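Long-range contacts in probable thiamine pyrophosphokinase (Staphylococcus saprophyticus, PDB 3L8M), which probably transfers pyrophosphate from ATP to thiamine, making thiamine diphosphate: residues T41-F49 with I60-P68; F136-V144 with C194-G202. All coordinates share one frame; numbering follows the deposited sequence.

Contact 1 of 2, residues T41-F49 with I60-P68; sequences TPQFAVGDF and IQQQIEINP
The Phe49 ring meets Ile60 over one face and Glu65 at its edge, an illustration of how one aromatic ring can present two different surfaces to a neighbouring segment. Ile60 CG2 lies over the ring face, 3.7 Å from the Phe49 centroid and 27° off the normal, a CH-pi contact offset toward the rim. The ring edge is given to Glu65, whose carboxylate plane is turned 61° from that of the ring; Glu65 CD comes within 3.4 Å of Phe49 CE2. A bend at chi2 of Glu65 (69°) carries the carboxylate along this edge to the backbone of 45-47. In a second apolar patch Ile64 CG2 meets both Pro42 CB and Ala45 CB, 3.8 Å from each; helix 30-37 packs Leu35 and Leu36 on Pro42 and Leu33 on Phe49. The backbones add a single bridge between Ala45 and Glu65, with Ala45 N donating to Ile64 O at 2.7 Å. This bridge joins the chain leaving helix 54-63 to edge strand 44-46 of the catalytic domain's parallel strands. Met1 of a second subunit packs on Phe44 and Ile66. Glu65 OE1 lies 2.8 Å from Gly47 O, an approach of two acceptors and not a hydrogen bond, while a water donates to OE1 and to Ile66 O and accepts from Gly47 N. Such an electron-rich, buried setting would be expected to raise the carboxylate's pKa, with the water offsetting part of the cost.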
# COMPACT_ATOMS: atom_id res chain seq x y z
N THR A 41 -8.36 10.10 4.22
CA THR A 41 -7.72 10.42 5.49
C THR A 41 -6.38 11.12 5.25
O THR A 41 -5.44 10.53 4.72
CB THR A 41 -7.45 9.15 6.34
OG1 THR A 41 -8.69 8.49 6.61
CG2 THR A 41 -6.77 9.53 7.66
N PRO A 42 -6.28 12.39 5.65
CA PRO A 42 -5.05 13.15 5.47
C PRO A 42 -3.93 12.61 6.37
O PRO A 42 -4.18 12.24 7.51
CB PRO A 42 -5.45 14.57 5.89
CG PRO A 42 -6.95 14.58 5.70
CD PRO A 42 -7.35 13.24 6.19
N GLN A 43 -2.71 12.54 5.84
CA GLN A 43 -1.55 12.09 6.61
C GLN A 43 -1.45 13.05 7.82
O GLN A 43 -1.04 12.65 8.91
CB GLN A 43 -0.28 12.22 5.77
CG GLN A 43 -0.25 11.39 4.49
CD GLN A 43 -0.26 9.90 4.78
OE1 GLN A 43 0.48 9.42 5.64
NE2 GLN A 43 -1.09 9.16 4.06
N PHE A 44 -1.81 14.31 7.59
CA PHE A 44 -1.81 15.34 8.62
C PHE A 44 -2.37 16.64 8.05
O PHE A 44 -2.43 16.82 6.84
CB PHE A 44 -0.39 15.56 9.18
CG PHE A 44 0.57 16.19 8.23
CD1 PHE A 44 0.55 17.57 8.00
CD2 PHE A 44 1.54 15.42 7.59
CE1 PHE A 44 1.48 18.17 7.17
CE2 PHE A 44 2.48 16.01 6.75
CZ PHE A 44 2.45 17.39 6.54
N ALA A 45 -2.79 17.55 8.92
CA ALA A 45 -3.36 18.80 8.46
C ALA A 45 -2.92 19.99 9.30
O ALA A 45 -2.65 19.86 10.49
CB ALA A 45 -4.87 18.69 8.47
N VAL A 46 -2.87 21.16 8.66
CA VAL A 46 -2.50 22.40 9.32
C VAL A 46 -3.68 23.34 9.09
O VAL A 46 -4.28 23.33 8.02
CB VAL A 46 -1.25 23.04 8.69
CG1 VAL A 46 -0.87 24.29 9.45
CG2 VAL A 46 -0.10 22.05 8.67
N GLY A 47 -4.01 24.15 10.09
CA GLY A 47 -5.11 25.07 9.92
C GLY A 47 -6.15 24.97 11.01
O GLY A 47 -6.26 23.93 11.67
N ASP A 48 -6.90 26.05 11.20
CA ASP A 48 -7.94 26.12 12.23
C ASP A 48 -8.79 25.55 11.09
O ASP A 48 -8.65 25.97 9.94
CB ASP A 48 -8.56 27.51 12.23
N PHE A 49 -9.67 24.61 11.44
CA PHE A 49 -10.58 23.92 10.50
C PHE A 49 -11.75 23.88 11.50
O PHE A 49 -11.55 23.78 12.71
CB PHE A 49 -9.99 22.51 10.27
CG PHE A 49 -9.75 21.72 11.54
CD1 PHE A 49 -10.79 21.05 12.17
CD2 PHE A 49 -8.47 21.65 12.09
CE1 PHE A 49 -10.57 20.32 13.34
CE2 PHE A 49 -8.24 20.92 13.26
CZ PHE A 49 -9.29 20.25 13.89
N ILE A 60 -10.00 14.50 14.62
CA ILE A 60 -9.12 15.30 13.77
C ILE A 60 -7.91 15.85 14.53
O ILE A 60 -6.79 15.81 14.02
CB ILE A 60 -9.89 16.51 13.18
CG1 ILE A 60 -11.07 16.03 12.34
CG2 ILE A 60 -8.95 17.36 12.32
CD1 ILE A 60 -11.91 17.15 11.74
N GLN A 61 -8.13 16.36 15.73
CA GLN A 61 -7.06 16.93 16.54
C GLN A 61 -6.33 15.91 17.41
O GLN A 61 -6.04 16.18 18.58
CB GLN A 61 -7.62 18.06 17.41
CG GLN A 61 -6.63 18.76 18.35
CD GLN A 61 -5.51 19.49 17.62
OE1 GLN A 61 -4.37 19.01 17.55
NE2 GLN A 61 -5.83 20.66 17.08
N GLN A 62 -6.03 14.75 16.86
CA GLN A 62 -5.30 13.72 17.60
C GLN A 62 -4.68 12.72 16.64
O GLN A 62 -3.71 12.04 16.98
CB GLN A 62 -6.22 12.97 18.56
CG GLN A 62 -7.16 11.99 17.88
CD GLN A 62 -7.83 11.03 18.86
OE1 GLN A 62 -8.69 10.24 18.48
NE2 GLN A 62 -7.42 11.10 20.13
N GLN A 63 -5.23 12.63 15.43
CA GLN A 63 -4.70 11.71 14.43
C GLN A 63 -4.42 12.39 13.10
O GLN A 63 -3.76 11.81 12.24
CB GLN A 63 -5.69 10.56 14.21
CG GLN A 63 -5.94 9.73 15.45
CD GLN A 63 -6.86 8.55 15.19
OE1 GLN A 63 -8.00 8.73 14.74
NE2 GLN A 63 -6.37 7.35 15.47
N ILE A 64 -4.89 13.63 12.95
CA ILE A 64 -4.70 14.36 11.70
C ILE A 64 -4.07 15.74 11.88
O ILE A 64 -3.09 16.08 11.21
CB ILE A 64 -6.06 14.56 10.99
CG1 ILE A 64 -6.76 13.21 10.82
CG2 ILE A 64 -5.85 15.22 9.65
CD1 ILE A 64 -8.23 13.34 10.42
N GLU A 65 -4.63 16.53 12.78
CA GLU A 65 -4.13 17.88 13.02
C GLU A 65 -2.77 17.95 13.73
O GLU A 65 -2.60 17.43 14.82
CB GLU A 65 -5.17 18.67 13.83
CG GLU A 65 -4.82 20.13 14.11
CD GLU A 65 -4.83 21.01 12.87
OE1 GLU A 65 -4.50 22.21 12.99
OE2 GLU A 65 -5.16 20.50 11.78
N ILE A 66 -1.78 18.57 13.09
CA ILE A 66 -0.50 18.74 13.75
C ILE A 66 -0.41 20.24 14.06
O ILE A 66 -1.17 21.04 13.50
CB ILE A 66 0.71 18.25 12.88
CG1 ILE A 66 1.00 19.19 11.71
CG2 ILE A 66 0.45 16.83 12.42
CD1 ILE A 66 -0.08 19.27 10.71
N ASN A 67 0.49 20.62 14.97
CA ASN A 67 0.62 22.01 15.39
C ASN A 67 2.07 22.52 15.36
O ASN A 67 2.66 22.80 16.40
CB ASN A 67 0.04 22.17 16.80
CG ASN A 67 -1.46 21.89 16.86
OD1 ASN A 67 -2.27 22.68 16.38
ND2 ASN A 67 -1.82 20.76 17.44
N PRO A 68 2.66 22.65 14.16
CA PRO A 68 4.04 23.14 14.09
C PRO A 68 4.19 24.50 14.74
O PRO A 68 3.35 25.38 14.56
CB PRO A 68 4.31 23.16 12.58
CG PRO A 68 2.94 23.36 11.97
CD PRO A 68 2.09 22.45 12.82
O HOH W 1 -3.39 10.69 9.55
O HOH W 2 -2.20 23.66 12.68

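Contact 2 of 2, residues F136-V144 with C194-G202; sequences FIQKGQFNV and CGNIEIIEG
Lys139 reaches across to the bulged end of strand 197-201, and its path shows how a long aliphatic chain can follow a neighbouring backbone before delivering its charge. Lys139 CB starts 3.9 Å from Gly202 O. Lys139 CG, set anti to the backbone N (chi1 178°), passes 3.7 Å from Ile199 O; Lys139 CD then runs 4.0 Å and Lys139 CE 3.8 Å from Ile200 O. The chain stays extended until a bend at chi4 (64°) turns Lys139 NZ in to donate a 2.6 Å hydrogen bond to the same Ile200 O. Glu201 OE2 lies 5.5 Å from Lys139 NZ, too far for a salt bridge, and may favour the ammonium through space. Next to this corner, two pairs of backbone bonds, Gly140 with Ile199 and Phe142 with Ile197, zip the strands together antiparallel. Between them Gln141 and Glu198 form a non-hydrogen-bonded pair whose aliphatic parts meet, Gln141 CG to Glu198 CB at 3.6 Å. Ile197 and Ile199 project on the other face, Ile199 CG1 meeting Ile137 CG2 at 4.2 Å. Strand 140-142 is one of the two outer strands, within this chain, of a four-stranded antiparallel sheet. Strand 197-201 lies between it and strand 162-165, where Ile200 and Glu201 make a classic beta bulge opposite Thr162. Ile199 packs on Val204 of strand 204-209, beside which strand 132-137, carrying Ile137, lies in the larger sheet.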
# COMPACT_ATOMS: atom_id res chain seq x y z
N PHE A 136 9.56 26.72 -9.49
CA PHE A 136 10.70 27.62 -9.45
C PHE A 136 11.93 26.93 -10.06
O PHE A 136 12.11 25.73 -9.91
CB PHE A 136 10.95 28.01 -7.99
CG PHE A 136 12.08 28.98 -7.79
CD1 PHE A 136 12.06 30.23 -8.39
CD2 PHE A 136 13.13 28.66 -6.93
CE1 PHE A 136 13.08 31.16 -8.15
CE2 PHE A 136 14.16 29.58 -6.68
CZ PHE A 136 14.14 30.83 -7.29
N ILE A 137 12.75 27.68 -10.79
CA ILE A 137 13.96 27.12 -11.39
C ILE A 137 15.11 28.06 -11.09
O ILE A 137 15.10 29.22 -11.49
CB ILE A 137 13.85 26.98 -12.91
CG1 ILE A 137 12.63 26.13 -13.29
CG2 ILE A 137 15.12 26.32 -13.45
CD1 ILE A 137 12.45 25.96 -14.79
N GLN A 138 16.09 27.53 -10.37
CA GLN A 138 17.25 28.31 -9.95
C GLN A 138 18.38 28.27 -10.96
O GLN A 138 18.29 27.58 -11.98
CB GLN A 138 17.73 27.77 -8.60
CG GLN A 138 18.59 28.72 -7.80
CD GLN A 138 18.90 28.16 -6.43
OE1 GLN A 138 19.45 27.07 -6.30
NE2 GLN A 138 18.53 28.91 -5.39
N LYS A 139 19.43 29.04 -10.68
CA LYS A 139 20.60 29.11 -11.56
C LYS A 139 21.12 27.71 -11.87
O LYS A 139 21.38 26.91 -10.97
CB LYS A 139 21.70 29.95 -10.91
CG LYS A 139 23.00 30.06 -11.70
CD LYS A 139 24.03 30.90 -10.93
CE LYS A 139 25.44 30.81 -11.53
NZ LYS A 139 25.55 31.35 -12.91
N GLY A 140 21.26 27.41 -13.16
CA GLY A 140 21.72 26.10 -13.57
C GLY A 140 21.16 25.78 -14.93
O GLY A 140 20.58 26.64 -15.58
N GLN A 141 21.33 24.54 -15.37
CA GLN A 141 20.84 24.10 -16.67
C GLN A 141 19.84 22.98 -16.47
O GLN A 141 20.06 22.08 -15.65
CB GLN A 141 22.01 23.62 -17.53
CG GLN A 141 21.75 23.69 -19.03
CD GLN A 141 23.03 23.55 -19.84
OE1 GLN A 141 24.04 24.19 -19.54
NE2 GLN A 141 22.98 22.73 -20.89
N PHE A 142 18.73 23.03 -17.20
CA PHE A 142 17.69 22.01 -17.06
C PHE A 142 16.93 21.82 -18.38
O PHE A 142 16.98 22.68 -19.25
CB PHE A 142 16.72 22.44 -15.96
CG PHE A 142 17.39 22.75 -14.65
CD1 PHE A 142 17.74 21.73 -13.77
CD2 PHE A 142 17.69 24.07 -14.30
CE1 PHE A 142 18.39 22.02 -12.57
CE2 PHE A 142 18.34 24.37 -13.10
CZ PHE A 142 18.69 23.34 -12.23
N ASN A 143 16.24 20.69 -18.51
CA ASN A 143 15.48 20.40 -19.72
C ASN A 143 13.97 20.55 -19.50
O ASN A 143 13.51 21.58 -19.01
CB ASN A 143 15.77 18.97 -20.21
CG ASN A 143 17.16 18.82 -20.78
OD1 ASN A 143 17.52 17.76 -21.29
ND2 ASN A 143 17.96 19.88 -20.71
N VAL A 144 13.22 19.52 -19.88
CA VAL A 144 11.77 19.53 -19.73
C VAL A 144 11.27 18.30 -18.96
O VAL A 144 10.76 17.34 -19.54
CB VAL A 144 11.08 19.59 -21.12
CG1 VAL A 144 9.57 19.49 -20.97
CG2 VAL A 144 11.46 20.88 -21.83
N CYS A 194 12.78 17.00 -24.16
CA CYS A 194 13.00 17.28 -25.57
C CYS A 194 13.10 18.79 -25.80
O CYS A 194 12.59 19.32 -26.79
CB CYS A 194 11.85 16.71 -26.41
SG CYS A 194 11.60 14.92 -26.22
N GLY A 195 13.76 19.47 -24.87
CA GLY A 195 13.95 20.92 -24.95
C GLY A 195 14.95 21.36 -23.89
O GLY A 195 15.06 20.74 -22.83
N ASN A 196 15.68 22.44 -24.17
CA ASN A 196 16.70 22.91 -23.24
C ASN A 196 16.50 24.35 -22.76
O ASN A 196 15.99 25.20 -23.49
CB ASN A 196 18.08 22.78 -23.89
CG ASN A 196 18.31 21.42 -24.52
OD1 ASN A 196 17.65 21.05 -25.49
ND2 ASN A 196 19.24 20.65 -23.96
N ILE A 197 16.91 24.60 -21.52
CA ILE A 197 16.81 25.93 -20.92
C ILE A 197 17.89 26.07 -19.85
O ILE A 197 18.00 25.24 -18.95
CB ILE A 197 15.40 26.16 -20.29
CG1 ILE A 197 15.28 27.59 -19.75
CG2 ILE A 197 15.14 25.14 -19.20
CD1 ILE A 197 16.00 27.86 -18.44
N GLU A 198 18.70 27.12 -19.97
CA GLU A 198 19.77 27.35 -19.01
C GLU A 198 19.71 28.72 -18.38
O GLU A 198 19.69 29.74 -19.07
CB GLU A 198 21.13 27.17 -19.69
CG GLU A 198 22.32 27.47 -18.79
CD GLU A 198 23.65 27.26 -19.49
OE1 GLU A 198 24.70 27.52 -18.87
OE2 GLU A 198 23.64 26.82 -20.66
N ILE A 199 19.66 28.75 -17.05
CA ILE A 199 19.61 30.00 -16.33
C ILE A 199 21.05 30.40 -16.00
O ILE A 199 21.66 29.85 -15.09
CB ILE A 199 18.81 29.85 -15.02
CG1 ILE A 199 17.39 29.38 -15.32
CG2 ILE A 199 18.82 31.17 -14.25
CD1 ILE A 199 16.51 30.41 -16.02
N ILE A 200 21.57 31.35 -16.77
CA ILE A 200 22.94 31.83 -16.57
C ILE A 200 23.03 32.65 -15.28
O ILE A 200 24.02 32.59 -14.56
CB ILE A 200 23.41 32.70 -17.75
CG1 ILE A 200 23.73 31.82 -18.97
CG2 ILE A 200 24.65 33.49 -17.35
CD1 ILE A 200 22.55 31.05 -19.51
N GLU A 201 21.98 33.43 -15.02
CA GLU A 201 21.94 34.26 -13.82
C GLU A 201 20.51 34.44 -13.33
O GLU A 201 19.57 34.40 -14.11
CB GLU A 201 22.54 35.63 -14.08
CG GLU A 201 24.06 35.66 -14.17
CD GLU A 201 24.64 36.91 -13.55
OE1 GLU A 201 24.31 38.02 -14.02
OE2 GLU A 201 25.42 36.79 -12.57
N GLY A 202 20.38 34.64 -12.02
CA GLY A 202 19.07 34.84 -11.43
C GLY A 202 18.24 33.57 -11.30
O GLY A 202 18.77 32.46 -11.26

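Contacts 1 and 2 sit on opposite sides of the chain's centre, their own centres 37 Å apart and their nearest atoms about 20 Å apart. What joins them is the large mixed sheet: contact 1 involves strand 44-46, one of its two outer strands, whereas contact 2 takes in the end of strand 132-137, well across the same sheet, and the smaller antiparallel sheet beyond. One thus belongs to the catalytic domain and the other largely to the thiamine-binding region. Neither includes the sodium ligands Asp94 and Asn124. The side chain of Phe44 lies about 7 Å from a bound sodium ion, and that of Ile137 about 12 Å from a bound sodium ion.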